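Local coordinates for DNA repair and recombination protein RadB (Thermococcus kodakarensis, PDB 2CVF) that probably takes part in DNA repair and homologous recombination, and is thought to bind DNA and to hydrolyse ATP only very weakly, at residues 24-29 against 155-160; 111-116 against 149-154; 188-193 against 208-213. All blocks are in the same frame, centred on the assembly; numbering follows the deposited sequence.

In the fold
The three contacts divide between the two sheets of this RecA-like fold. Contact 2 is the buried one, about 7 Å from the chain centre: segment 111-116 leaves the parallel sheet beside strand 150-154, and backbone pairing, one bond of it less sure, gives way to mixed aliphatic and polar side-chain contacts. Contact 1 follows at the end of the same strand, where residues 155-160 run past strand 25-27; it is partly buried, and rings with a proline take over. Strands 25-27 and 150-154 are neighbours, so these two contacts touch. Contact 3, also partly buried, lies about 16 Å from the chain centre in an antiparallel hairpin and mixes one straight backbone bond with aromatic packing.

Contact 1: 24-29 against 155-160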
ATOM      1  N   GLN A  24      -6.564   1.604  -1.454  1.00 17.64           N
ATOM      2  CA  GLN A  24      -6.300   0.208  -1.692  1.00 14.91           C
ATOM      3  C   GLN A  24      -5.594  -0.009  -2.984  1.00 24.77           C
ATOM      4  O   GLN A  24      -5.935   0.589  -3.984  1.00 25.53           O
ATOM      5  CB  GLN A  24      -7.571  -0.624  -1.590  1.00  7.70           C
ATOM      6  CG  GLN A  24      -7.329  -2.124  -1.467  1.00 12.85           C
ATOM      7  CD  GLN A  24      -7.420  -2.823  -2.809  1.00 22.90           C
ATOM      8  OE1 GLN A  24      -6.617  -3.703  -3.137  1.00 17.43           O
ATOM      9  NE2 GLN A  24      -8.403  -2.416  -3.607  1.00 30.10           N
ATOM     10  N   VAL A  25      -4.630  -0.928  -2.928  1.00 42.12           N
ATOM     11  CA  VAL A  25      -3.753  -1.297  -4.032  1.00 46.02           C
ATOM     12  C   VAL A  25      -3.704  -2.821  -4.188  1.00 49.32           C
ATOM     13  O   VAL A  25      -3.193  -3.503  -3.300  1.00 54.95           O
ATOM     14  CB  VAL A  25      -2.303  -0.844  -3.693  1.00 45.66           C
ATOM     15  CG1 VAL A  25      -1.350  -1.139  -4.840  1.00 43.24           C
ATOM     16  CG2 VAL A  25      -2.269   0.627  -3.266  1.00 44.51           C
ATOM     17  N   TYR A  26      -4.232  -3.365  -5.285  1.00 53.21           N
ATOM     18  CA  TYR A  26      -4.154  -4.818  -5.524  1.00 56.47           C
ATOM     19  C   TYR A  26      -3.536  -5.152  -6.890  1.00 59.18           C
ATOM     20  O   TYR A  26      -3.913  -4.582  -7.909  1.00 68.21           O
ATOM     21  CB  TYR A  26      -5.518  -5.540  -5.346  1.00 52.07           C
ATOM     22  CG  TYR A  26      -6.665  -5.163  -6.292  1.00 49.57           C
ATOM     23  CD1 TYR A  26      -7.926  -4.843  -5.773  1.00 49.36           C
ATOM     24  CD2 TYR A  26      -6.509  -5.146  -7.698  1.00 39.13           C
ATOM     25  CE1 TYR A  26      -9.000  -4.512  -6.617  1.00 44.88           C
ATOM     26  CE2 TYR A  26      -7.575  -4.817  -8.545  1.00 37.28           C
ATOM     27  CZ  TYR A  26      -8.823  -4.497  -7.992  1.00 42.38           C
ATOM     28  OH  TYR A  26      -9.892  -4.129  -8.782  1.00 38.86           O
ATOM     29  N   GLY A  27      -2.583  -6.069  -6.918  1.00 62.31           N
ATOM     30  CA  GLY A  27      -1.973  -6.444  -8.184  1.00 56.94           C
ATOM     31  C   GLY A  27      -1.146  -7.698  -7.996  1.00 59.38           C
ATOM     32  O   GLY A  27      -1.326  -8.423  -7.006  1.00 62.98           O
ATOM     33  N   PRO A  28      -0.287  -8.035  -8.960  1.00 56.02           N
ATOM     34  CA  PRO A  28       0.532  -9.236  -8.803  1.00 55.83           C
ATOM     35  C   PRO A  28       1.899  -8.829  -8.229  1.00 54.70           C
ATOM     36  O   PRO A  28       2.085  -7.686  -7.778  1.00 55.60           O
ATOM     37  CB  PRO A  28       0.660  -9.720 -10.243  1.00 53.44           C
ATOM     38  CG  PRO A  28       0.830  -8.414 -10.987  1.00 49.11           C
ATOM     39  CD  PRO A  28      -0.176  -7.492 -10.327  1.00 53.59           C
ATOM     40  N   TYR A  29       2.817  -9.792  -8.194  1.00 46.06           N
ATOM     41  CA  TYR A  29       4.201  -9.593  -7.761  1.00 36.44           C
ATOM     42  C   TYR A  29       4.951  -8.954  -8.932  1.00 35.30           C
ATOM     43  O   TYR A  29       4.536  -9.070 -10.107  1.00 29.68           O
ATOM     44  CB  TYR A  29       4.861 -10.951  -7.457  1.00 36.61           C
ATOM     45  CG  TYR A  29       4.801 -11.975  -8.602  1.00 31.96           C
ATOM     46  CD1 TYR A  29       3.640 -12.165  -9.347  1.00 30.64           C
ATOM     47  CD2 TYR A  29       5.871 -12.807  -8.870  1.00 37.98           C
ATOM     48  CE1 TYR A  29       3.547 -13.146 -10.298  1.00 34.70           C
ATOM     49  CE2 TYR A  29       5.791 -13.795  -9.825  1.00 41.35           C
ATOM     50  CZ  TYR A  29       4.619 -13.973 -10.533  1.00 43.53           C
ATOM     51  OH  TYR A  29       4.510 -15.020 -11.439  1.00 45.28           O
ATOM     52  N   VAL A 155      -3.298 -10.372  -6.149  1.00 61.06           N
ATOM     53  CA  VAL A 155      -3.955 -11.052  -7.273  1.00 57.03           C
ATOM     54  C   VAL A 155      -4.621 -10.272  -8.406  1.00 67.76           C
ATOM     55  O   VAL A 155      -4.749 -10.816  -9.499  1.00 76.59           O
ATOM     56  CB  VAL A 155      -4.820 -12.276  -6.878  1.00 48.05           C
ATOM     57  CG1 VAL A 155      -4.437 -12.799  -5.503  1.00 50.06           C
ATOM     58  CG2 VAL A 155      -6.291 -11.978  -7.027  1.00 43.03           C
ATOM     59  N   HIS A 156      -5.069  -9.041  -8.185  1.00 72.06           N
ATOM     60  CA  HIS A 156      -5.644  -8.236  -9.279  1.00 81.89           C
ATOM     61  C   HIS A 156      -6.620  -8.945 -10.235  1.00 85.14           C
ATOM     62  O   HIS A 156      -7.084 -10.059  -9.983  1.00 88.61           O
ATOM     63  CB  HIS A 156      -4.507  -7.663 -10.148  1.00 89.34           C
ATOM     64  CG  HIS A 156      -3.950  -8.644 -11.151  1.00 93.02           C
ATOM     65  ND1 HIS A 156      -4.444  -8.769 -12.430  1.00 92.86           N
ATOM     66  CD2 HIS A 156      -2.962  -9.567 -11.041  1.00 93.07           C
ATOM     67  CE1 HIS A 156      -3.797  -9.729 -13.065  1.00 93.99           C
ATOM     68  NE2 HIS A 156      -2.892 -10.232 -12.246  1.00 92.94           N
ATOM     69  N   PHE A 157      -6.883  -8.283 -11.366  1.00 83.01           N
ATOM     70  CA  PHE A 157      -7.760  -8.809 -12.415  1.00 79.75           C
ATOM     71  C   PHE A 157      -7.135 -10.059 -13.028  1.00 77.04           C
ATOM     72  O   PHE A 157      -6.463  -9.952 -14.055  1.00 76.69           O
ATOM     73  CB  PHE A 157      -7.889  -7.803 -13.565  1.00 82.91           C
ATOM     74  CG  PHE A 157      -8.752  -6.625 -13.277  1.00 82.34           C
ATOM     75  CD1 PHE A 157      -8.664  -5.948 -12.073  1.00 83.69           C
ATOM     76  CD2 PHE A 157      -9.612  -6.149 -14.257  1.00 83.37           C
ATOM     77  CE1 PHE A 157      -9.421  -4.802 -11.848  1.00 86.29           C
ATOM     78  CE2 PHE A 157     -10.374  -5.002 -14.043  1.00 87.33           C
ATOM     79  CZ  PHE A 157     -10.275  -4.327 -12.837  1.00 86.37           C
ATOM     80  N   ASP A 158      -7.305 -11.230 -12.435  1.00 68.57           N
ATOM     81  CA  ASP A 158      -6.693 -12.370 -13.089  1.00 65.17           C
ATOM     82  C   ASP A 158      -7.460 -12.735 -14.367  1.00 65.56           C
ATOM     83  O   ASP A 158      -6.842 -13.075 -15.364  1.00 65.19           O
ATOM     84  CB  ASP A 158      -6.481 -13.556 -12.131  1.00 63.41           C
ATOM     85  CG  ASP A 158      -5.047 -13.597 -11.517  1.00 59.34           C
ATOM     86  OD1 ASP A 158      -4.795 -14.450 -10.629  1.00 53.22           O
ATOM     87  OD2 ASP A 158      -4.158 -12.816 -11.939  1.00 49.23           O
ATOM     88  N   SER A 159      -8.785 -12.560 -14.371  1.00 70.32           N
ATOM     89  CA  SER A 159      -9.631 -12.867 -15.554  1.00 73.65           C
ATOM     90  C   SER A 159     -11.078 -12.318 -15.431  1.00 72.99           C
ATOM     91  O   SER A 159     -11.446 -11.357 -16.115  1.00 71.45           O
ATOM     92  CB  SER A 159      -9.672 -14.390 -15.836  1.00 75.43           C
ATOM     93  OG  SER A 159      -8.513 -14.866 -16.509  1.00 70.52           O
ATOM     94  N   ARG A 160     -11.885 -12.965 -14.587  1.00 73.21           N
ATOM     95  CA  ARG A 160     -13.282 -12.602 -14.288  1.00 70.99           C
ATOM     96  C   ARG A 160     -13.923 -13.805 -13.594  1.00 67.36           C
ATOM     97  O   ARG A 160     -14.951 -13.703 -12.912  1.00 58.92           O
ATOM     98  CB  ARG A 160     -14.073 -12.208 -15.544  1.00 77.52           C
ATOM     99  CG  ARG A 160     -14.431 -13.339 -16.473  1.00 82.37           C
ATOM    100  CD  ARG A 160     -15.372 -12.841 -17.553  1.00 87.56           C
ATOM    101  NE  ARG A 160     -15.712 -13.915 -18.474  1.00 94.62           N
ATOM    102  CZ  ARG A 160     -15.156 -14.083 -19.669  1.00 97.84           C
ATOM    103  NH1 ARG A 160     -14.232 -13.236 -20.112  1.00 99.99           N
ATOM    104  NH2 ARG A 160     -15.484 -15.140 -20.397  1.00100.94           N
TER
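Tyr26 meets Phe157 edge against edge: Tyr26 OH lies 3.2 Å from Phe157 CE1, close to the planes of both rings, and Tyr26 CE2 approaches the same carbon at 3.8 Å. Nearer the backbone, Tyr26 CD2 rests 3.6 Å from His156 CA, the tyrosine and histidine side chains being roughly perpendicular. His156 in turn sits beside Gly27 and Pro28, the two residues that follow Tyr26. Its CB is 3.4 Å from Gly27 CA, and its ring carbon CD2 is 3.5 Å from Pro28 CD, with Pro28 CB also near. The tyrosine ring is brought to this side because CG stands between the backbone N and the carbonyl carbon (chi1 63°), and His156 takes the same kind of first torsion (chi1 81°). Between the backbones, Gly27 O and Val155 N come within 2.9 Å.

Farther out, Arg181 makes a cation-pi contact with Phe157, whose ring also touches Lys165 and Glu196. Tyr26 lies against Asn153 of strand 150-154, and Pro28 against Asp183 of strand 182-184. Phe157 itself is the centre of an inverse gamma turn, a tight bend in a segment without regular secondary structure. Gly27 to Tyr29 belong to the predicted ATP-binding P-loop, and Pro28 O accepts a hydrogen bond from Ser31 OG within that loop. Apart from the close Gly27-Val155 backbone pair, the contact therefore rests largely on carbon surfaces, with the imidazole and phenol rings packed against Gly27, Pro28 and Phe157 where the strand enters the predicted ATP-binding loop.

Contact 2: 111-116 against 149-154; sequences VDSITA and VIVINQ
Val111 and Val151 meet through methyl groups set by their first torsions: Val111 CG2 stands between its backbone N and carbonyl carbon (chi1, measured to CG1, -80°), while Val151 CG1 lies anti to its own N (chi1 -163°). The two methyls come within 3.8 Å on the face of the sheet that these valines share. Their residues form a parallel bridge. Ile152 N donates to Val111 O at 3.1 Å, arriving from above the carbonyl plane, and Val111 N probably donates to Ile150 O at 2.8 Å, although the position of Ile150 O is less certain.

Beyond the bridge the 111-116 segment leaves the sheet through a cis peptide between Asp112 and Ser113. The Asp112 side chain extends alongside that of Ile152, and its carboxylate atom OD2 is 3.3 Å from Ile152 CD1. Ser113 OG lies 2.8 Å from Ile152 N, a placement in doubt because the serine is crowded against the strand in the model. Next along, Ile114 and Asn153 pass one another head to tail, Ile114 CG2 being 3.5 Å from Asn153 OD1, and the Ile114 and Gln154 side chains run roughly perpendicular.

Asp112 O accepts a hydrogen bond from Thr53 OG1, and Val111 packs on Val51 of strand 48-51, so this strand end is held from its other neighbour too. Ile152 comes near Lys33 of the predicted ATP-binding P-loop. An apolar strand ending in an aspartate here is consistent with the Walker B position of RecA-like proteins. Chemically, strand pairing at the buried Val111-Val151 end yields to polar oxygens of Asp112 and Asn153 set against aliphatic carbon.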
ATOM      1  N   VAL A 111       0.315  -1.522   4.913  1.00 35.28           N
ATOM      2  CA  VAL A 111       0.180  -2.887   5.453  1.00 36.37           C
ATOM      3  C   VAL A 111       0.487  -3.958   4.391  1.00 34.53           C
ATOM      4  O   VAL A 111       0.553  -3.637   3.206  1.00 34.52           O
ATOM      5  CB  VAL A 111      -1.236  -3.134   5.996  1.00 39.78           C
ATOM      6  CG1 VAL A 111      -1.387  -2.536   7.400  1.00 41.52           C
ATOM      7  CG2 VAL A 111      -2.243  -2.522   5.047  1.00 38.06           C
ATOM      8  N   ASP A 112       0.568  -5.228   4.814  1.00 35.14           N
ATOM      9  CA  ASP A 112       0.883  -6.366   3.934  1.00 31.24           C
ATOM     10  C   ASP A 112       0.256  -7.749   4.314  1.00 38.87           C
ATOM     11  O   ASP A 112       1.004  -8.699   4.572  1.00 31.41           O
ATOM     12  CB  ASP A 112       2.416  -6.552   3.887  1.00 36.04           C
ATOM     13  CG  ASP A 112       3.160  -5.387   3.232  1.00 39.59           C
ATOM     14  OD1 ASP A 112       3.726  -4.558   3.972  1.00 38.66           O
ATOM     15  OD2 ASP A 112       3.215  -5.315   1.978  1.00 40.29           O
ATOM     16  N   SER A 113      -1.061  -7.941   4.412  1.00 49.03           N
ATOM     17  CA  SER A 113      -2.183  -7.018   4.222  1.00 56.70           C
ATOM     18  C   SER A 113      -3.324  -7.991   3.869  1.00 57.78           C
ATOM     19  O   SER A 113      -4.526  -7.716   4.089  1.00 44.40           O
ATOM     20  CB  SER A 113      -1.944  -6.059   3.056  1.00 67.85           C
ATOM     21  OG  SER A 113      -2.711  -4.865   3.167  1.00 79.80           O
ATOM     22  N   ILE A 114      -2.893  -9.148   3.352  1.00 63.79           N
ATOM     23  CA  ILE A 114      -3.764 -10.241   2.920  1.00 73.46           C
ATOM     24  C   ILE A 114      -3.834 -11.476   3.850  1.00 72.88           C
ATOM     25  O   ILE A 114      -3.685 -11.372   5.069  1.00 74.46           O
ATOM     26  CB  ILE A 114      -3.444 -10.728   1.440  1.00 72.65           C
ATOM     27  CG1 ILE A 114      -2.111 -11.497   1.373  1.00 70.00           C
ATOM     28  CG2 ILE A 114      -3.504  -9.559   0.465  1.00 71.53           C
ATOM     29  CD1 ILE A 114      -0.866 -10.640   1.500  1.00 70.21           C
ATOM     30  N   THR A 115      -4.081 -12.627   3.226  1.00 70.47           N
ATOM     31  CA  THR A 115      -4.264 -13.923   3.851  1.00 63.82           C
ATOM     32  C   THR A 115      -3.167 -14.478   4.758  1.00 61.81           C
ATOM     33  O   THR A 115      -2.073 -13.929   4.864  1.00 58.40           O
ATOM     34  CB  THR A 115      -4.641 -14.944   2.742  1.00 63.68           C
ATOM     35  OG1 THR A 115      -4.786 -16.264   3.285  1.00 65.12           O
ATOM     36  CG2 THR A 115      -3.599 -14.942   1.643  1.00 63.22           C
ATOM     37  N   ALA A 116      -3.507 -15.594   5.397  1.00 63.07           N
ATOM     38  CA  ALA A 116      -2.651 -16.321   6.322  1.00 60.66           C
ATOM     39  C   ALA A 116      -3.089 -17.779   6.362  1.00 58.50           C
ATOM     40  O   ALA A 116      -4.167 -18.139   5.872  1.00 54.54           O
ATOM     41  CB  ALA A 116      -2.793 -15.745   7.689  1.00 56.55           C
ATOM     42  N   VAL A 149      -3.545   5.893   4.543  1.00 47.69           N
ATOM     43  CA  VAL A 149      -2.932   4.578   4.743  1.00 49.27           C
ATOM     44  C   VAL A 149      -2.855   3.896   3.370  1.00 51.38           C
ATOM     45  O   VAL A 149      -3.565   4.294   2.433  1.00 50.69           O
ATOM     46  CB  VAL A 149      -3.823   3.691   5.734  1.00 49.30           C
ATOM     47  CG1 VAL A 149      -3.259   2.280   5.932  1.00 42.30           C
ATOM     48  CG2 VAL A 149      -3.963   4.376   7.078  1.00 42.94           C
ATOM     49  N   ILE A 150      -1.983   2.892   3.253  1.00 54.72           N
ATOM     50  CA  ILE A 150      -1.823   2.096   2.036  1.00 50.91           C
ATOM     51  C   ILE A 150      -1.970   0.654   2.466  1.00 51.87           C
ATOM     52  O   ILE A 150      -1.203   0.162   3.294  1.00 51.07           O
ATOM     53  CB  ILE A 150      -0.458   2.254   1.353  1.00 49.20           C
ATOM     54  CG1 ILE A 150      -0.365   3.618   0.666  1.00 47.32           C
ATOM     55  CG2 ILE A 150      -0.258   1.138   0.316  1.00 47.95           C
ATOM     56  CD1 ILE A 150      -1.339   3.790  -0.445  1.00 49.59           C
ATOM     57  N   VAL A 151      -2.971   0.000   1.886  1.00 55.22           N
ATOM     58  CA  VAL A 151      -3.336  -1.392   2.131  1.00 50.00           C
ATOM     59  C   VAL A 151      -2.784  -2.216   0.963  1.00 45.98           C
ATOM     60  O   VAL A 151      -3.276  -2.090  -0.151  1.00 34.98           O
ATOM     61  CB  VAL A 151      -4.887  -1.498   2.163  1.00 49.08           C
ATOM     62  CG1 VAL A 151      -5.329  -2.794   2.814  1.00 53.62           C
ATOM     63  CG2 VAL A 151      -5.495  -0.276   2.887  1.00 43.80           C
ATOM     64  N   ILE A 152      -1.775  -3.047   1.199  1.00 49.38           N
ATOM     65  CA  ILE A 152      -1.207  -3.818   0.096  1.00 61.36           C
ATOM     66  C   ILE A 152      -1.835  -5.205  -0.160  1.00 65.24           C
ATOM     67  O   ILE A 152      -1.389  -6.217   0.392  1.00 62.33           O
ATOM     68  CB  ILE A 152       0.344  -3.955   0.225  1.00 67.02           C
ATOM     69  CG1 ILE A 152       1.000  -2.566   0.318  1.00 71.66           C
ATOM     70  CG2 ILE A 152       0.921  -4.698  -0.998  1.00 72.12           C
ATOM     71  CD1 ILE A 152       2.560  -2.574   0.335  1.00 68.76           C
ATOM     72  N   ASN A 153      -2.830  -5.264  -1.045  1.00 68.27           N
ATOM     73  CA  ASN A 153      -3.487  -6.537  -1.358  1.00 71.88           C
ATOM     74  C   ASN A 153      -2.906  -7.180  -2.620  1.00 68.82           C
ATOM     75  O   ASN A 153      -2.002  -6.617  -3.252  1.00 64.22           O
ATOM     76  CB  ASN A 153      -5.016  -6.372  -1.449  1.00 77.36           C
ATOM     77  CG  ASN A 153      -5.650  -5.996  -0.098  1.00 84.09           C
ATOM     78  OD1 ASN A 153      -5.460  -6.685   0.914  1.00 85.39           O
ATOM     79  ND2 ASN A 153      -6.393  -4.893  -0.080  1.00 83.82           N
ATOM     80  N   GLN A 154      -3.420  -8.347  -3.000  1.00 65.76           N
ATOM     81  CA  GLN A 154      -2.880  -9.044  -4.166  1.00 66.74           C
ATOM     82  C   GLN A 154      -3.867  -9.612  -5.206  1.00 68.61           C
ATOM     83  O   GLN A 154      -5.070  -9.324  -5.175  1.00 72.88           O
ATOM     84  CB  GLN A 154      -1.919 -10.138  -3.694  1.00 63.35           C
ATOM     85  CG  GLN A 154      -0.594  -9.615  -3.158  1.00 58.11           C
ATOM     86  CD  GLN A 154       0.124 -10.601  -2.250  1.00 57.10           C
ATOM     87  OE1 GLN A 154       1.088 -10.243  -1.572  1.00 58.07           O
ATOM     88  NE2 GLN A 154      -0.340 -11.847  -2.226  1.00 52.68           N
TER

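Contact 3: 188-193 against 208-213; sequences PGLRVA and YFRITE
Gly189 O receives the N-H of Ile211 in a nearly straight hydrogen bond, 2.7 Å from Ile211 N with an angle of 170° at the hydrogen, and the donor lies almost on the line of the carbonyl. Arg210 CA also approaches Gly189 O, at 3.5 Å, in a CA-H...O contact. The backbone angles of Gly189 are ones that call for glycine.

The Leu190 and Arg210 side chains extend together from the two segments, with Leu190 CG 3.4 Å from Arg210 CB; the far end of the arginine is held by a salt bridge to Glu217. At the non-hydrogen-bonded pair Val192-Tyr208, Val192 CG2 sits over the centre of the tyrosine ring, 4.2 Å from its centroid, a CH-pi contact.

Phe209 turns back across the opposing strand, its CG placed between the backbone N and the carbonyl carbon (chi1 56°). Arg191 O lies over the centre of one face, Arg191 CB is 3.8 Å from Phe209 CE2, and Ala193 CB meets the rim in plane, 3.6 Å from Phe209 CE1. Cutting Phe209 back to an alanine would probably open a gap beside Arg191 and Ala193 and leave the two strands without their main apolar filling.

Arg191 NH1 makes a weak hydrogen bond to Ala30 O and its side chain touches Ser31, both in the predicted ATP-binding loop. The Phe209 ring reaches on to Ser8 and Leu9 of helix 8-13 and to Leu182 of strand 182-184, while Ala193 touches Leu12 of the same helix. Strands 191-194 and 206-212 thus form the central hairpin of the antiparallel sheet, flanked by strands 182-184 and 215-217.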
ATOM      1  N   PRO A 188      10.898  -5.763 -17.898  1.00 43.49           N
ATOM      2  CA  PRO A 188      11.272  -5.998 -16.505  1.00 39.90           C
ATOM      3  C   PRO A 188      11.647  -4.674 -15.840  1.00 44.14           C
ATOM      4  O   PRO A 188      12.766  -4.171 -15.968  1.00 47.15           O
ATOM      5  CB  PRO A 188      12.454  -6.957 -16.632  1.00 35.51           C
ATOM      6  CG  PRO A 188      13.105  -6.529 -17.878  1.00 36.36           C
ATOM      7  CD  PRO A 188      11.906  -6.346 -18.801  1.00 44.42           C
ATOM      8  N   GLY A 189      10.663  -4.085 -15.183  1.00 50.44           N
ATOM      9  CA  GLY A 189      10.858  -2.820 -14.512  1.00 52.72           C
ATOM     10  C   GLY A 189       9.818  -1.771 -14.885  1.00 54.29           C
ATOM     11  O   GLY A 189       9.938  -0.641 -14.435  1.00 52.61           O
ATOM     12  N   LEU A 190       8.793  -2.113 -15.674  1.00 53.27           N
ATOM     13  CA  LEU A 190       7.787  -1.116 -16.061  1.00 53.99           C
ATOM     14  C   LEU A 190       6.326  -1.616 -16.131  1.00 49.64           C
ATOM     15  O   LEU A 190       5.922  -2.256 -17.104  1.00 51.44           O
ATOM     16  CB  LEU A 190       8.193  -0.456 -17.388  1.00 59.93           C
ATOM     17  CG  LEU A 190       9.564   0.233 -17.545  1.00 62.06           C
ATOM     18  CD1 LEU A 190      10.688  -0.786 -17.773  1.00 58.79           C
ATOM     19  CD2 LEU A 190       9.514   1.222 -18.711  1.00 63.78           C
ATOM     20  N   ARG A 191       5.549  -1.278 -15.095  1.00 44.61           N
ATOM     21  CA  ARG A 191       4.134  -1.666 -14.930  1.00 34.83           C
ATOM     22  C   ARG A 191       3.098  -0.589 -15.299  1.00 36.11           C
ATOM     23  O   ARG A 191       3.375   0.307 -16.111  1.00 43.07           O
ATOM     24  CB  ARG A 191       3.891  -2.134 -13.490  1.00 38.88           C
ATOM     25  CG  ARG A 191       4.499  -3.506 -13.115  1.00 43.61           C
ATOM     26  CD  ARG A 191       6.029  -3.486 -12.954  1.00 42.88           C
ATOM     27  NE  ARG A 191       6.704  -3.907 -14.167  1.00 38.59           N
ATOM     28  CZ  ARG A 191       7.382  -5.032 -14.266  1.00 49.22           C
ATOM     29  NH1 ARG A 191       7.481  -5.835 -13.219  1.00 61.04           N
ATOM     30  NH2 ARG A 191       7.913  -5.389 -15.421  1.00 55.35           N
ATOM     31  N   VAL A 192       1.941  -0.595 -14.642  1.00 31.11           N
ATOM     32  CA  VAL A 192       0.895   0.364 -15.006  1.00 25.43           C
ATOM     33  C   VAL A 192      -0.220   0.544 -13.947  1.00 26.06           C
ATOM     34  O   VAL A 192      -0.797  -0.437 -13.434  1.00 22.33           O
ATOM     35  CB  VAL A 192       0.315  -0.041 -16.444  1.00 24.08           C
ATOM     36  CG1 VAL A 192       0.139  -1.545 -16.542  1.00 20.66           C
ATOM     37  CG2 VAL A 192      -0.999   0.661 -16.774  1.00 26.30           C
ATOM     38  N   ALA A 193      -0.481   1.795 -13.576  1.00 20.34           N
ATOM     39  CA  ALA A 193      -1.513   2.048 -12.592  1.00 14.55           C
ATOM     40  C   ALA A 193      -2.758   2.414 -13.321  1.00 21.76           C
ATOM     41  O   ALA A 193      -2.715   3.060 -14.375  1.00 18.47           O
ATOM     42  CB  ALA A 193      -1.131   3.143 -11.638  1.00 29.95           C
ATOM     43  N   TYR A 208       0.662   5.104 -16.913  1.00 36.59           N
ATOM     44  CA  TYR A 208       1.774   4.187 -17.086  1.00 34.96           C
ATOM     45  C   TYR A 208       2.992   4.651 -16.329  1.00 30.54           C
ATOM     46  O   TYR A 208       2.957   5.706 -15.729  1.00 38.26           O
ATOM     47  CB  TYR A 208       2.121   4.100 -18.574  1.00 40.52           C
ATOM     48  CG  TYR A 208       1.078   3.428 -19.436  1.00 41.58           C
ATOM     49  CD1 TYR A 208      -0.196   3.981 -19.612  1.00 40.27           C
ATOM     50  CD2 TYR A 208       1.369   2.235 -20.077  1.00 44.05           C
ATOM     51  CE1 TYR A 208      -1.149   3.352 -20.406  1.00 39.91           C
ATOM     52  CE2 TYR A 208       0.425   1.602 -20.873  1.00 48.76           C
ATOM     53  CZ  TYR A 208      -0.829   2.155 -21.034  1.00 47.63           C
ATOM     54  OH  TYR A 208      -1.745   1.469 -21.808  1.00 49.22           O
ATOM     55  N   PHE A 209       4.070   3.862 -16.358  1.00 37.43           N
ATOM     56  CA  PHE A 209       5.315   4.239 -15.683  1.00 39.51           C
ATOM     57  C   PHE A 209       6.574   3.326 -15.834  1.00 42.24           C
ATOM     58  O   PHE A 209       6.771   2.676 -16.861  1.00 42.14           O
ATOM     59  CB  PHE A 209       5.029   4.583 -14.214  1.00 39.96           C
ATOM     60  CG  PHE A 209       4.343   3.491 -13.459  1.00 40.35           C
ATOM     61  CD1 PHE A 209       2.979   3.544 -13.234  1.00 35.67           C
ATOM     62  CD2 PHE A 209       5.077   2.422 -12.946  1.00 43.71           C
ATOM     63  CE1 PHE A 209       2.347   2.552 -12.509  1.00 44.99           C
ATOM     64  CE2 PHE A 209       4.458   1.419 -12.214  1.00 49.79           C
ATOM     65  CZ  PHE A 209       3.083   1.480 -11.991  1.00 47.64           C
ATOM     66  N   ARG A 210       7.445   3.343 -14.821  1.00 49.12           N
ATOM     67  CA  ARG A 210       8.702   2.588 -14.799  1.00 45.12           C
ATOM     68  C   ARG A 210       9.384   2.714 -13.427  1.00 39.00           C
ATOM     69  O   ARG A 210       9.392   3.786 -12.842  1.00 39.86           O
ATOM     70  CB  ARG A 210       9.648   3.164 -15.877  1.00 43.84           C
ATOM     71  CG  ARG A 210      11.145   3.308 -15.474  1.00 43.43           C
ATOM     72  CD  ARG A 210      11.926   4.130 -16.508  1.00 39.70           C
ATOM     73  NE  ARG A 210      13.377   4.120 -16.291  1.00 38.28           N
ATOM     74  CZ  ARG A 210      14.273   4.627 -17.143  1.00 45.15           C
ATOM     75  NH1 ARG A 210      13.892   5.204 -18.284  1.00 46.15           N
ATOM     76  NH2 ARG A 210      15.566   4.544 -16.870  1.00 49.09           N
ATOM     77  N   ILE A 211       9.935   1.619 -12.916  1.00 44.28           N
ATOM     78  CA  ILE A 211      10.665   1.631 -11.645  1.00 44.31           C
ATOM     79  C   ILE A 211      12.137   1.348 -11.966  1.00 45.52           C
ATOM     80  O   ILE A 211      12.462   0.408 -12.719  1.00 39.03           O
ATOM     81  CB  ILE A 211      10.177   0.553 -10.588  1.00 42.04           C
ATOM     82  CG1 ILE A 211      10.669  -0.852 -10.957  1.00 41.46           C
ATOM     83  CG2 ILE A 211       8.662   0.583 -10.446  1.00 38.31           C
ATOM     84  CD1 ILE A 211      10.920  -1.742  -9.787  1.00 38.25           C
ATOM     85  N   THR A 212      13.013   2.205 -11.457  1.00 43.84           N
ATOM     86  CA  THR A 212      14.443   2.031 -11.661  1.00 43.53           C
ATOM     87  C   THR A 212      15.051   1.666 -10.323  1.00 44.51           C
ATOM     88  O   THR A 212      14.338   1.582  -9.317  1.00 48.68           O
ATOM     89  CB  THR A 212      15.128   3.327 -12.167  1.00 42.41           C
ATOM     90  OG1 THR A 212      14.475   4.470 -11.611  1.00 39.43           O
ATOM     91  CG2 THR A 212      15.108   3.404 -13.676  1.00 37.24           C
ATOM     92  N   GLU A 213      16.357   1.422 -10.311  1.00 46.39           N
ATOM     93  CA  GLU A 213      17.042   1.106  -9.067  1.00 39.89           C
ATOM     94  C   GLU A 213      17.379   2.419  -8.369  1.00 24.31           C
ATOM     95  O   GLU A 213      18.449   2.952  -8.537  1.00 10.47           O
ATOM     96  CB  GLU A 213      18.302   0.257  -9.292  1.00 41.00           C
ATOM     97  CG  GLU A 213      19.287   0.782 -10.314  1.00 44.23           C
ATOM     98  CD  GLU A 213      19.036   0.232 -11.714  1.00 44.85           C
ATOM     99  OE1 GLU A 213      18.327   0.895 -12.493  1.00 40.72           O
ATOM    100  OE2 GLU A 213      19.558  -0.859 -12.036  1.00 44.38           O
TER